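Local coordinates for regulation of enolase protein 1 (Saccharomyces cerevisiae, PDB 3O12), which functions in the galactose metabolic pathway via the GAL83 protein and may control the level of the enolase ENO1, at residues W60-Y65 / N131-W136; A100-R105 / Y184-M189; D108-K113 / P177-D182; H122-S127 / T138-G143. All blocks are in the same frame, centred on the assembly; numbering follows the deposited sequence.

Interaction 1 (W60-Y65 / N131-W136); sequences WRETFY and NGKSDW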
loop_
_atom_site.group_PDB
_atom_site.type_symbol
_atom_site.label_atom_id
_atom_site.label_comp_id
_atom_site.label_asym_id
_atom_site.label_seq_id
_atom_site.Cartn_x
_atom_site.Cartn_y
_atom_site.Cartn_z
ATOM N N TRP A 60 2.924 -4.792 -10.622
ATOM C CA TRP A 60 1.933 -4.814 -11.697
ATOM C C TRP A 60 1.877 -6.216 -12.268
ATOM O O TRP A 60 2.904 -6.871 -12.368
ATOM C CB TRP A 60 2.312 -3.839 -12.825
ATOM C CG TRP A 60 1.220 -3.708 -13.849
ATOM C CD1 TRP A 60 1.151 -4.311 -15.084
ATOM C CD2 TRP A 60 0.024 -2.937 -13.711
ATOM N NE1 TRP A 60 -0.018 -3.943 -15.720
ATOM C CE2 TRP A 60 -0.724 -3.105 -14.894
ATOM C CE3 TRP A 60 -0.490 -2.121 -12.696
ATOM C CZ2 TRP A 60 -1.962 -2.485 -15.089
ATOM C CZ3 TRP A 60 -1.722 -1.504 -12.892
ATOM C CH2 TRP A 60 -2.442 -1.693 -14.085
ATOM N N ARG A 61 0.689 -6.676 -12.655
ATOM C CA ARG A 61 0.580 -7.968 -13.329
ATOM C C ARG A 61 -0.231 -7.886 -14.616
ATOM O O ARG A 61 -1.462 -7.822 -14.587
ATOM C CB ARG A 61 -0.021 -9.045 -12.415
ATOM C CG ARG A 61 1.005 -9.835 -11.636
ATOM C CD ARG A 61 0.372 -11.022 -10.911
ATOM N NE ARG A 61 0.141 -12.190 -11.761
ATOM C CZ ARG A 61 1.073 -13.089 -12.070
ATOM N NH1 ARG A 61 0.766 -14.127 -12.837
ATOM N NH2 ARG A 61 2.315 -12.950 -11.625
ATOM N N GLU A 62 0.499 -7.868 -15.735
ATOM C CA GLU A 62 -0.009 -8.180 -17.079
ATOM C C GLU A 62 -0.895 -7.148 -17.772
ATOM O O GLU A 62 -0.620 -6.753 -18.906
ATOM C CB GLU A 62 -0.709 -9.545 -17.093
ATOM C CG GLU A 62 -1.207 -9.968 -18.469
ATOM C CD GLU A 62 -0.103 -9.987 -19.519
ATOM O OE1 GLU A 62 1.083 -10.123 -19.148
ATOM O OE2 GLU A 62 -0.425 -9.868 -20.721
ATOM N N THR A 63 -1.972 -6.735 -17.118
ATOM C CA THR A 63 -3.015 -5.970 -17.797
ATOM C C THR A 63 -2.497 -4.822 -18.651
ATOM O O THR A 63 -1.815 -3.926 -18.147
ATOM C CB THR A 63 -3.995 -5.413 -16.768
ATOM O OG1 THR A 63 -4.394 -6.482 -15.901
ATOM C CG2 THR A 63 -5.217 -4.816 -17.445
ATOM N N PHE A 64 -2.848 -4.866 -19.940
ATOM C CA PHE A 64 -2.602 -3.790 -20.912
ATOM C C PHE A 64 -1.132 -3.640 -21.312
ATOM O O PHE A 64 -0.793 -3.741 -22.496
ATOM C CB PHE A 64 -3.185 -2.463 -20.413
ATOM C CG PHE A 64 -3.114 -1.352 -21.412
ATOM C CD1 PHE A 64 -3.904 -1.377 -22.549
ATOM C CD2 PHE A 64 -2.278 -0.267 -21.198
ATOM C CE1 PHE A 64 -3.853 -0.339 -23.472
ATOM C CE2 PHE A 64 -2.219 0.769 -22.114
ATOM C CZ PHE A 64 -3.006 0.733 -23.247
ATOM N N TYR A 65 -0.264 -3.431 -20.324
ATOM C CA TYR A 65 1.148 -3.165 -20.598
ATOM C C TYR A 65 1.946 -4.414 -20.965
ATOM O O TYR A 65 3.014 -4.317 -21.574
ATOM C CB TYR A 65 1.781 -2.427 -19.412
ATOM C CG TYR A 65 1.106 -1.103 -19.133
ATOM C CD1 TYR A 65 1.410 0.028 -19.883
ATOM C CD2 TYR A 65 0.153 -0.988 -18.130
ATOM C CE1 TYR A 65 0.781 1.235 -19.642
ATOM C CE2 TYR A 65 -0.475 0.222 -17.875
ATOM C CZ TYR A 65 -0.154 1.324 -18.629
ATOM O OH TYR A 65 -0.776 2.529 -18.392
ATOM N N ASN A 131 -5.848 -10.007 -9.047
ATOM C CA ASN A 131 -6.241 -11.392 -8.865
ATOM C C ASN A 131 -5.914 -12.086 -10.159
ATOM O O ASN A 131 -6.746 -12.139 -11.072
ATOM C CB ASN A 131 -7.727 -11.486 -8.533
ATOM C CG ASN A 131 -8.113 -12.853 -7.998
ATOM O OD1 ASN A 131 -7.470 -13.854 -8.305
ATOM N ND2 ASN A 131 -9.169 -12.898 -7.197
ATOM N N GLY A 132 -4.683 -12.567 -10.266
ATOM C CA GLY A 132 -4.168 -13.060 -11.529
ATOM C C GLY A 132 -3.671 -11.891 -12.358
ATOM O O GLY A 132 -2.508 -11.857 -12.758
ATOM N N LYS A 133 -4.562 -10.935 -12.612
ATOM C CA LYS A 133 -4.211 -9.724 -13.354
ATOM C C LYS A 133 -4.626 -8.470 -12.586
ATOM O O LYS A 133 -5.537 -8.511 -11.740
ATOM C CB LYS A 133 -4.883 -9.733 -14.724
ATOM C CG LYS A 133 -4.415 -10.840 -15.647
ATOM C CD LYS A 133 -5.166 -10.721 -16.971
ATOM C CE LYS A 133 -4.889 -11.873 -17.916
ATOM N NZ LYS A 133 -5.775 -11.770 -19.114
ATOM N N SER A 134 -3.963 -7.352 -12.890
ATOM C CA SER A 134 -4.194 -6.073 -12.192
ATOM C C SER A 134 -5.398 -5.252 -12.697
ATOM O O SER A 134 -5.608 -5.112 -13.907
ATOM C CB SER A 134 -2.938 -5.198 -12.264
ATOM O OG SER A 134 -1.822 -5.818 -11.633
ATOM N N ASP A 135 -6.152 -4.700 -11.742
ATOM C CA ASP A 135 -7.300 -3.813 -11.990
ATOM C C ASP A 135 -7.070 -2.510 -11.233
ATOM O O ASP A 135 -7.148 -2.453 -9.996
ATOM C CB ASP A 135 -8.598 -4.496 -11.527
ATOM C CG ASP A 135 -9.828 -3.596 -11.629
ATOM O OD1 ASP A 135 -9.713 -2.360 -11.862
ATOM O OD2 ASP A 135 -10.945 -4.144 -11.459
ATOM N N TRP A 136 -6.774 -1.466 -11.990
ATOM C CA TRP A 136 -6.302 -0.190 -11.478
ATOM C C TRP A 136 -7.392 0.864 -11.564
ATOM O O TRP A 136 -7.996 1.057 -12.614
ATOM C CB TRP A 136 -5.108 0.212 -12.350
ATOM C CG TRP A 136 -4.436 1.523 -12.083
ATOM C CD1 TRP A 136 -4.351 2.201 -10.895
ATOM C CD2 TRP A 136 -3.681 2.277 -13.033
ATOM N NE1 TRP A 136 -3.606 3.349 -11.061
ATOM C CE2 TRP A 136 -3.188 3.420 -12.366
ATOM C CE3 TRP A 136 -3.374 2.096 -14.387
ATOM C CZ2 TRP A 136 -2.411 4.379 -13.012
ATOM C CZ3 TRP A 136 -2.607 3.051 -15.027
ATOM C CH2 TRP A 136 -2.131 4.176 -14.336
#

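Interaction 2 (A100-R105 / Y184-M189); sequences AGIMVR and YLVGPM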
loop_
_atom_site.group_PDB
_atom_site.type_symbol
_atom_site.label_atom_id
_atom_site.label_comp_id
_atom_site.label_asym_id
_atom_site.label_seq_id
_atom_site.Cartn_x
_atom_site.Cartn_y
_atom_site.Cartn_z
ATOM N N ALA A 100 3.286 5.514 -2.872
ATOM C CA ALA A 100 3.413 4.971 -1.528
ATOM C C ALA A 100 2.037 4.763 -0.922
ATOM O O ALA A 100 1.069 5.449 -1.279
ATOM C CB ALA A 100 4.270 5.879 -0.655
ATOM N N GLY A 101 1.952 3.811 -0.003
ATOM C CA GLY A 101 0.699 3.520 0.659
ATOM C C GLY A 101 0.761 2.202 1.387
ATOM O O GLY A 101 1.683 1.951 2.171
ATOM N N ILE A 102 -0.244 1.370 1.153
ATOM C CA ILE A 102 -0.354 0.091 1.837
ATOM C C ILE A 102 -0.556 -1.022 0.818
ATOM O O ILE A 102 -1.097 -0.800 -0.267
ATOM C CB ILE A 102 -1.535 0.134 2.834
ATOM C CG1 ILE A 102 -1.367 -0.910 3.951
ATOM C CG2 ILE A 102 -2.884 0.003 2.110
ATOM C CD1 ILE A 102 -2.364 -0.741 5.103
HETATM N N MSE A 103 -0.120 -2.221 1.162
HETATM C CA MSE A 103 -0.383 -3.421 0.371
HETATM C C MSE A 103 -0.964 -4.520 1.254
HETATM O O MSE A 103 -0.589 -4.660 2.429
HETATM C CB MSE A 103 0.900 -3.892 -0.335
HETATM C CG MSE A 103 0.897 -5.361 -0.807
HETATM SE SE MSE A 103 2.452 -5.762 -1.933
HETATM C CE MSE A 103 1.754 -5.046 -3.599
ATOM N N VAL A 104 -1.896 -5.283 0.694
ATOM C CA VAL A 104 -2.330 -6.560 1.245
ATOM C C VAL A 104 -1.891 -7.610 0.236
ATOM O O VAL A 104 -2.159 -7.469 -0.959
ATOM C CB VAL A 104 -3.851 -6.626 1.401
ATOM C CG1 VAL A 104 -4.299 -7.982 1.909
ATOM C CG2 VAL A 104 -4.368 -5.501 2.300
ATOM N N ARG A 105 -1.217 -8.659 0.695
ATOM C CA ARG A 105 -0.657 -9.647 -0.215
ATOM C C ARG A 105 -0.913 -11.057 0.287
ATOM O O ARG A 105 -0.727 -11.351 1.481
ATOM C CB ARG A 105 0.853 -9.410 -0.352
ATOM C CG ARG A 105 1.598 -10.371 -1.277
ATOM C CD ARG A 105 3.047 -9.894 -1.393
ATOM N NE ARG A 105 3.920 -10.791 -2.150
ATOM C CZ ARG A 105 4.338 -10.564 -3.391
ATOM N NH1 ARG A 105 3.946 -9.473 -4.047
ATOM N NH2 ARG A 105 5.155 -11.424 -3.984
ATOM N N TYR A 184 -2.946 -13.309 5.718
ATOM C CA TYR A 184 -2.558 -12.280 4.767
ATOM C C TYR A 184 -1.284 -11.611 5.245
ATOM O O TYR A 184 -0.889 -11.755 6.408
ATOM C CB TYR A 184 -3.654 -11.214 4.619
ATOM C CG TYR A 184 -4.985 -11.747 4.139
ATOM C CD1 TYR A 184 -5.262 -11.847 2.783
ATOM C CD2 TYR A 184 -5.966 -12.151 5.047
ATOM C CE1 TYR A 184 -6.493 -12.334 2.334
ATOM C CE2 TYR A 184 -7.199 -12.641 4.607
ATOM C CZ TYR A 184 -7.447 -12.732 3.257
ATOM O OH TYR A 184 -8.665 -13.201 2.811
ATOM N N LEU A 185 -0.638 -10.879 4.347
ATOM C CA LEU A 185 0.417 -9.947 4.727
ATOM C C LEU A 185 -0.097 -8.550 4.451
ATOM O O LEU A 185 -0.670 -8.301 3.399
ATOM C CB LEU A 185 1.690 -10.212 3.916
ATOM C CG LEU A 185 2.317 -11.580 4.180
ATOM C CD1 LEU A 185 3.304 -11.953 3.094
ATOM C CD2 LEU A 185 2.991 -11.563 5.543
ATOM N N VAL A 186 0.083 -7.633 5.384
ATOM C CA VAL A 186 -0.377 -6.266 5.180
ATOM C C VAL A 186 0.640 -5.292 5.749
ATOM O O VAL A 186 1.268 -5.553 6.780
ATOM C CB VAL A 186 -1.806 -6.041 5.783
ATOM C CG1 VAL A 186 -1.835 -6.291 7.291
ATOM C CG2 VAL A 186 -2.337 -4.639 5.447
ATOM N N GLY A 187 0.827 -4.163 5.084
ATOM C CA GLY A 187 1.808 -3.210 5.562
ATOM C C GLY A 187 2.248 -2.192 4.526
ATOM O O GLY A 187 1.766 -2.186 3.386
ATOM N N PRO A 188 3.151 -1.296 4.915
ATOM C CA PRO A 188 3.704 -0.250 4.053
ATOM C C PRO A 188 4.176 -0.751 2.691
ATOM O O PRO A 188 4.793 -1.810 2.566
ATOM C CB PRO A 188 4.898 0.262 4.874
ATOM C CG PRO A 188 4.427 0.091 6.261
ATOM C CD PRO A 188 3.769 -1.266 6.253
HETATM N N MSE A 189 3.903 0.049 1.667
HETATM C CA MSE A 189 4.393 -0.227 0.334
HETATM C C MSE A 189 4.904 1.077 -0.278
HETATM O O MSE A 189 4.348 2.142 -0.028
HETATM C CB MSE A 189 3.234 -0.820 -0.482
HETATM C CG MSE A 189 3.411 -0.937 -1.977
HETATM SE SE MSE A 189 2.996 0.675 -3.001
HETATM C CE MSE A 189 1.219 1.186 -2.372
#

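Interaction 3 (D108-K113 / P177-D182); sequences DGHWLK and PFPTSD. With EDO (1,2-ethanediol), chain G.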
loop_
_atom_site.group_PDB
_atom_site.type_symbol
_atom_site.label_atom_id
_atom_site.label_comp_id
_atom_site.label_asym_id
_atom_site.label_seq_id
_atom_site.Cartn_x
_atom_site.Cartn_y
_atom_site.Cartn_z
ATOM N N ASP A 108 2.451 -13.558 -5.111
ATOM C CA ASP A 108 2.772 -12.627 -6.197
ATOM C C ASP A 108 1.637 -12.438 -7.209
ATOM O O ASP A 108 1.642 -11.475 -7.985
ATOM C CB ASP A 108 4.093 -12.988 -6.892
ATOM C CG ASP A 108 4.040 -14.317 -7.619
ATOM O OD1 ASP A 108 2.970 -14.953 -7.656
ATOM O OD2 ASP A 108 5.092 -14.729 -8.149
ATOM N N GLY A 109 0.650 -13.326 -7.177
ATOM C CA GLY A 109 -0.469 -13.243 -8.093
ATOM C C GLY A 109 -1.746 -12.683 -7.494
ATOM O O GLY A 109 -2.705 -12.432 -8.201
ATOM N N HIS A 110 -1.758 -12.476 -6.181
ATOM C CA HIS A 110 -2.966 -12.035 -5.489
ATOM C C HIS A 110 -2.589 -11.020 -4.429
ATOM O O HIS A 110 -2.040 -11.368 -3.373
ATOM C CB HIS A 110 -3.691 -13.226 -4.863
ATOM C CG HIS A 110 -3.990 -14.304 -5.851
ATOM N ND1 HIS A 110 -3.061 -15.253 -6.214
ATOM C CD2 HIS A 110 -5.089 -14.541 -6.606
ATOM C CE1 HIS A 110 -3.587 -16.050 -7.131
ATOM N NE2 HIS A 110 -4.818 -15.643 -7.379
ATOM N N TRP A 111 -2.849 -9.755 -4.745
ATOM C CA TRP A 111 -2.491 -8.658 -3.864
ATOM C C TRP A 111 -3.276 -7.412 -4.211
ATOM O O TRP A 111 -3.945 -7.341 -5.245
ATOM C CB TRP A 111 -0.981 -8.370 -3.912
ATOM C CG TRP A 111 -0.343 -8.215 -5.289
ATOM C CD1 TRP A 111 0.401 -9.143 -5.945
ATOM C CD2 TRP A 111 -0.352 -7.044 -6.135
ATOM N NE1 TRP A 111 0.849 -8.649 -7.145
ATOM C CE2 TRP A 111 0.403 -7.359 -7.288
ATOM C CE3 TRP A 111 -0.924 -5.771 -6.030
ATOM C CZ2 TRP A 111 0.590 -6.454 -8.337
ATOM C CZ3 TRP A 111 -0.730 -4.866 -7.069
ATOM C CH2 TRP A 111 0.016 -5.210 -8.209
ATOM N N LEU A 112 -3.219 -6.435 -3.324
ATOM C CA LEU A 112 -3.807 -5.127 -3.547
ATOM C C LEU A 112 -2.822 -4.094 -3.067
ATOM O O LEU A 112 -2.170 -4.286 -2.042
ATOM C CB LEU A 112 -5.113 -4.987 -2.763
ATOM C CG LEU A 112 -5.681 -3.563 -2.833
ATOM C CD1 LEU A 112 -7.147 -3.526 -3.278
ATOM C CD2 LEU A 112 -5.456 -2.823 -1.513
ATOM N N LYS A 113 -2.692 -2.997 -3.796
ATOM C CA LYS A 113 -1.939 -1.846 -3.310
ATOM C C LYS A 113 -2.839 -0.621 -3.408
ATOM O O LYS A 113 -3.706 -0.538 -4.276
ATOM C CB LYS A 113 -0.637 -1.637 -4.092
ATOM C CG LYS A 113 -0.803 -1.265 -5.554
ATOM C CD LYS A 113 0.552 -1.072 -6.264
ATOM C CE LYS A 113 0.317 -0.712 -7.724
ATOM N NZ LYS A 113 1.547 -0.320 -8.487
ATOM N N PRO A 177 -14.249 -7.988 -4.094
ATOM C CA PRO A 177 -13.935 -9.357 -3.681
ATOM C C PRO A 177 -12.432 -9.526 -3.559
ATOM O O PRO A 177 -11.669 -8.934 -4.320
ATOM C CB PRO A 177 -14.446 -10.217 -4.848
ATOM C CG PRO A 177 -15.357 -9.341 -5.622
ATOM C CD PRO A 177 -14.842 -7.937 -5.439
ATOM N N PHE A 178 -12.014 -10.350 -2.611
ATOM C CA PHE A 178 -10.603 -10.661 -2.459
ATOM C C PHE A 178 -10.562 -12.091 -1.940
ATOM O O PHE A 178 -11.423 -12.487 -1.166
ATOM C CB PHE A 178 -9.950 -9.681 -1.479
ATOM C CG PHE A 178 -8.440 -9.657 -1.555
ATOM C CD1 PHE A 178 -7.797 -9.169 -2.682
ATOM C CD2 PHE A 178 -7.675 -10.145 -0.511
ATOM C CE1 PHE A 178 -6.411 -9.148 -2.758
ATOM C CE2 PHE A 178 -6.289 -10.127 -0.580
ATOM C CZ PHE A 178 -5.656 -9.637 -1.707
ATOM N N PRO A 179 -9.583 -12.893 -2.386
ATOM C CA PRO A 179 -9.637 -14.304 -1.979
ATOM C C PRO A 179 -9.591 -14.502 -0.473
ATOM O O PRO A 179 -8.860 -13.792 0.224
ATOM C CB PRO A 179 -8.379 -14.900 -2.613
ATOM C CG PRO A 179 -8.111 -14.042 -3.788
ATOM C CD PRO A 179 -8.487 -12.634 -3.335
ATOM N N THR A 180 -10.358 -15.466 0.027
ATOM C CA THR A 180 -10.209 -15.890 1.412
ATOM C C THR A 180 -8.846 -16.546 1.590
ATOM O O THR A 180 -8.282 -17.098 0.641
ATOM C CB THR A 180 -11.311 -16.879 1.835
ATOM O OG1 THR A 180 -11.300 -18.002 0.947
ATOM C CG2 THR A 180 -12.677 -16.215 1.770
ATOM N N SER A 181 -8.317 -16.480 2.810
ATOM C CA SER A 181 -7.005 -17.047 3.101
ATOM C C SER A 181 -6.881 -17.230 4.600
ATOM O O SER A 181 -7.479 -16.467 5.372
ATOM C CB SER A 181 -5.904 -16.097 2.604
ATOM O OG SER A 181 -4.623 -16.702 2.712
ATOM N N ASP A 182 -6.110 -18.234 5.020
ATOM C CA ASP A 182 -5.823 -18.419 6.437
ATOM C C ASP A 182 -4.975 -17.268 6.988
ATOM O O ASP A 182 -5.042 -16.941 8.176
ATOM C CB ASP A 182 -5.090 -19.747 6.683
ATOM C CG ASP A 182 -5.983 -20.950 6.523
ATOM O OD1 ASP A 182 -7.223 -20.785 6.545
ATOM O OD2 ASP A 182 -5.434 -22.066 6.385
HETATM C C1 EDO G . -0.371 1.636 -10.728
HETATM O O1 EDO G . -0.038 2.412 -9.572
HETATM C C2 EDO G . 0.726 0.611 -10.977
HETATM O O2 EDO G . 2.025 1.219 -10.909
#

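Interaction 4 (H122-S127 / T138-G143); sequences HAMLSS and TAVYGG. With EDO (1,2-ethanediol), chain I; EDO (1,2-ethanediol), chain F.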
loop_
_atom_site.group_PDB
_atom_site.type_symbol
_atom_site.label_atom_id
_atom_site.label_comp_id
_atom_site.label_asym_id
_atom_site.label_seq_id
_atom_site.Cartn_x
_atom_site.Cartn_y
_atom_site.Cartn_z
ATOM N N HIS A 122 -1.576 14.840 -11.753
ATOM C CA HIS A 122 -1.570 15.186 -10.334
ATOM C C HIS A 122 -1.188 14.049 -9.390
ATOM O O HIS A 122 -0.897 12.925 -9.816
ATOM C CB HIS A 122 -2.955 15.688 -9.924
ATOM C CG HIS A 122 -3.646 16.497 -10.977
ATOM N ND1 HIS A 122 -3.785 17.865 -10.891
ATOM C CD2 HIS A 122 -4.238 16.129 -12.138
ATOM C CE1 HIS A 122 -4.434 18.306 -11.955
ATOM N NE2 HIS A 122 -4.720 17.273 -12.727
ATOM N N ALA A 123 -1.197 14.368 -8.099
ATOM C CA ALA A 123 -1.170 13.343 -7.062
ATOM C C ALA A 123 -2.527 12.654 -7.088
ATOM O O ALA A 123 -3.573 13.295 -6.911
ATOM C CB ALA A 123 -0.912 13.954 -5.709
HETATM N N MSE A 124 -2.503 11.357 -7.353
HETATM C CA MSE A 124 -3.717 10.574 -7.515
HETATM C C MSE A 124 -3.892 9.622 -6.351
HETATM O O MSE A 124 -2.927 9.016 -5.899
HETATM C CB MSE A 124 -3.616 9.744 -8.789
HETATM C CG MSE A 124 -3.360 10.569 -10.026
HETATM SE SE MSE A 124 -4.987 11.414 -10.670
HETATM C CE MSE A 124 -5.746 9.916 -11.635
ATOM N N LEU A 125 -5.119 9.504 -5.859
ATOM C CA LEU A 125 -5.466 8.395 -4.983
ATOM C C LEU A 125 -5.778 7.217 -5.889
ATOM O O LEU A 125 -6.671 7.272 -6.732
ATOM C CB LEU A 125 -6.665 8.735 -4.098
ATOM C CG LEU A 125 -6.979 7.696 -3.011
ATOM C CD1 LEU A 125 -5.818 7.545 -2.054
ATOM C CD2 LEU A 125 -8.249 8.064 -2.261
ATOM N N SER A 126 -5.027 6.147 -5.700
ATOM C CA SER A 126 -5.008 5.038 -6.633
ATOM C C SER A 126 -5.075 3.722 -5.887
ATOM O O SER A 126 -4.562 3.594 -4.771
ATOM C CB SER A 126 -3.709 5.104 -7.437
ATOM O OG SER A 126 -3.544 3.980 -8.273
ATOM N N SER A 127 -5.707 2.731 -6.492
ATOM C CA SER A 127 -5.647 1.375 -5.976
ATOM C C SER A 127 -5.554 0.386 -7.113
ATOM O O SER A 127 -6.103 0.619 -8.193
ATOM C CB SER A 127 -6.834 1.047 -5.064
ATOM O OG SER A 127 -8.060 1.136 -5.742
ATOM N N THR A 138 -8.180 5.062 -10.352
ATOM C CA THR A 138 -7.486 6.250 -9.911
ATOM C C THR A 138 -8.348 7.471 -10.053
ATOM O O THR A 138 -9.259 7.512 -10.887
ATOM C CB THR A 138 -6.174 6.423 -10.704
ATOM O OG1 THR A 138 -5.364 7.428 -10.077
ATOM C CG2 THR A 138 -6.470 6.796 -12.163
ATOM N N ALA A 139 -8.049 8.463 -9.226
ATOM C CA ALA A 139 -8.718 9.746 -9.286
ATOM C C ALA A 139 -7.836 10.793 -8.623
ATOM O O ALA A 139 -7.017 10.475 -7.773
ATOM C CB ALA A 139 -10.062 9.664 -8.583
ATOM N N VAL A 140 -7.993 12.053 -9.007
ATOM C CA VAL A 140 -7.225 13.110 -8.354
ATOM C C VAL A 140 -7.554 13.133 -6.865
ATOM O O VAL A 140 -8.723 13.073 -6.492
ATOM C CB VAL A 140 -7.544 14.486 -8.971
ATOM C CG1 VAL A 140 -6.746 15.582 -8.277
ATOM C CG2 VAL A 140 -7.252 14.466 -10.458
ATOM N N TYR A 141 -6.528 13.197 -6.013
ATOM C CA TYR A 141 -6.744 13.219 -4.569
ATOM C C TYR A 141 -7.016 14.632 -4.070
ATOM O O TYR A 141 -6.269 15.560 -4.378
ATOM C CB TYR A 141 -5.538 12.630 -3.834
ATOM C CG TYR A 141 -5.706 12.539 -2.331
ATOM C CD1 TYR A 141 -6.792 11.874 -1.767
ATOM C CD2 TYR A 141 -4.767 13.101 -1.472
ATOM C CE1 TYR A 141 -6.941 11.783 -0.383
ATOM C CE2 TYR A 141 -4.903 13.010 -0.093
ATOM C CZ TYR A 141 -5.989 12.345 0.444
ATOM O OH TYR A 141 -6.137 12.261 1.810
ATOM N N GLY A 142 -8.073 14.778 -3.275
ATOM C CA GLY A 142 -8.489 16.079 -2.781
ATOM C C GLY A 142 -7.843 16.526 -1.480
ATOM O O GLY A 142 -8.031 17.665 -1.055
ATOM N N GLY A 143 -7.087 15.640 -0.841
ATOM C CA GLY A 143 -6.461 15.972 0.429
ATOM C C GLY A 143 -5.001 16.370 0.294
ATOM O O GLY A 143 -4.551 16.788 -0.773
HETATM C C1 EDO I . -9.494 5.794 -6.130
HETATM O O1 EDO I . -10.870 5.554 -6.443
HETATM C C2 EDO I . -8.679 4.553 -6.471
HETATM O O2 EDO I . -9.374 3.387 -6.021
HETATM C C1 EDO F . -0.900 2.439 -5.234
HETATM O O1 EDO F . -0.601 3.840 -5.151
HETATM C C2 EDO F . -1.976 2.177 -6.284
HETATM O O2 EDO F . -1.462 2.528 -7.569
#

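Interaction 1 (W60-Y65 / N131-W136)
This partly buried contact, rich in hydrogen bonds, folds the end of strand 59-61 and the loop after it over the start of strand 134-140. Arg61 and Ser134 grip each other twice: Arg61 N donates to Ser134 OG over 2.8 Å, and Ser134 N returns a bond to Arg61 O. The small serine suits the place: its OG reaches the backbone while its CB sits 3.7 Å from the centre of the Trp60 six-membered ring, a CH-pi contact. The same ring meets Trp136 CB at its edge through CH2. Arg61, bent at chi3 (80°), turns NE back to Gly132 O at 2.8 Å, with the acceptor oxygen nearly in the guanidinium plane. Thr63 OG1 donates to an in-plane lone pair of Ser134 O, 2.7 Å away. Gly132 centres a classic gamma turn, closed by a weak Lys133 N to Asn131 O bond, where glycine is less strained because a CB would crowd the preceding carbonyl O; the turn links strands 122-131 and 134-140 into a tight beta hairpin.

Interaction 2 (A100-R105 / Y184-M189)
Val104 and Val186 lie side by side at the apolar centre, their CG2 methyls 3.8 Å apart, on a face covered by Val152 and Trp205. Val186 sets CG2 anti to its backbone nitrogen, where the methyl also meets Ile102 CD1 at 3.9 Å. Beta-branched residues suit this place, being compact and favouring extended backbone. On the other face Met103 CB touches Met189 CB at 3.9 Å, both residues being selenomethionine. Met189, bent at chi2 and chi3, folds CE back to Ile102 O. Gly187, paired with Met103 across the strands, has backbone angles that call for glycine. Six backbone hydrogen bonds tie the strands, from the corner of the chain at Gly101 (N to Met189 O, 2.9 Å) to Arg105 (N to Leu185 O, 2.8 Å). At the polar edge Arg105 stretches out to a salt bridge with Asp70, while Tyr184 OH hydrogen-bonds to Pro179 O. Antiparallel pairing, with one face turned to a second sheet containing strands 148-155 and 199-208, is typical of a beta sandwich.

Interaction 3 (D108-K113 / P177-D182)
His110 is the first residue of 108-113 to touch the other segment: its ring atom CD2 lies 4.2 Å from Pro179 CG, the two side chains crossing at about a right angle. His110 ND1 hydrogen-bonds to Asp107 OD1, which restrains the turn of the imidazole, and the compact, puckered proline ring offers CG to a shallow contact of this sort. Trp111 comes next and sends its side chain away from Phe178, so that its backbone does the touching. Phe178 brings its edge up to it, CE1 lying 3.9 Å from Trp111 C, with Trp111 CA near the ring plane beside CZ. The phenyl ring gets there because CG stands opposite the backbone nitrogen (chi1 -163°). Pro179 CD sits 3.4 Å above one face of the Phe178 ring, toward its rim. Leu112 then points back toward the loop, and its CB approaches Phe178 CE1 at 4.4 Å, a loose apolar contact. No hydrogen bond crosses between the segments; an aromatic ring that needs no polar partner fits such a place. Phe178 also packs on Leu159 of strand 158-164 and Val104 of strand 102-105, and Leu112 reaches Leu159 and Ile161. The loop between strands 172-177 and 185-191 thus tucks Phe178 between the two sheets, beside the start of strand 110-119, while Pro179 leans on Asn131 of strand 122-131.

Interaction 4 (H122-S127 / T138-G143)
The beta hairpin of strands 122-131 and 134-140 is joined here at its open end, far from its turn, by antiparallel pairing that runs on into the loop after Val140. Leu125 and Ala139 form the hydrogen-bonded pair, with Leu125 N to Ala139 O at 2.9 Å and Ala139 N to Leu125 O at 3.1 Å. A straighter bond, 174° at the hydrogen, runs from Tyr141 N to Ala123 O and carries the ladder past the end of the strand. Met124, a selenomethionine bent at chi2 and chi3, curls over the neighbouring strand and lays SE 3.8 Å from Val140 CG2. The same methyl meets His122 CD2 at 3.8 Å, where the two side chains cross at a slant. Diagonally across the strands, Leu125 CB packs against Tyr141 CD1 at 3.9 Å, and both side chains reach Val163 of strand 158-164. Tyr141 suits this position because its ring meets Leu125 CB and CD2 through CD1, and has Gly143 N over the centre of one face. Further along, Ser126 OG bonds to one ethanediol (O2, 2.6 Å) and to Trp136, whereas Ser127 OG bonds to a second ethanediol and to Arg174. Backbone bonds therefore set the register and apolar side chains pack locally across the two strands, while the two serine hydroxyls provide polar sites that small diols, probably from the crystallisation liquor, can occupy.

Interaction 2 is the core contact, about 4 Å from the chain centre, whereas interactions 1 and 4 are partly buried and farther out, each with three exposed residues among the nine that touch. Interaction 3 is buried too, but about 13 Å from that centre. Interactions 1 and 4 share the hairpin of strands 122-131 and 134-140, meeting where Trp136 NE1 bonds to Ser126 OG. Interactions 2 and 3 meet through neighbouring strands 102-105 and 110-119, and where Tyr184 OH bonds to Pro179 O. Their chemistry follows their place: antiparallel backbone ladders, longer in interaction 2 than in interaction 4, mostly side-chain-to-backbone bonds in interaction 1, and purely van der Waals packing in interaction 3.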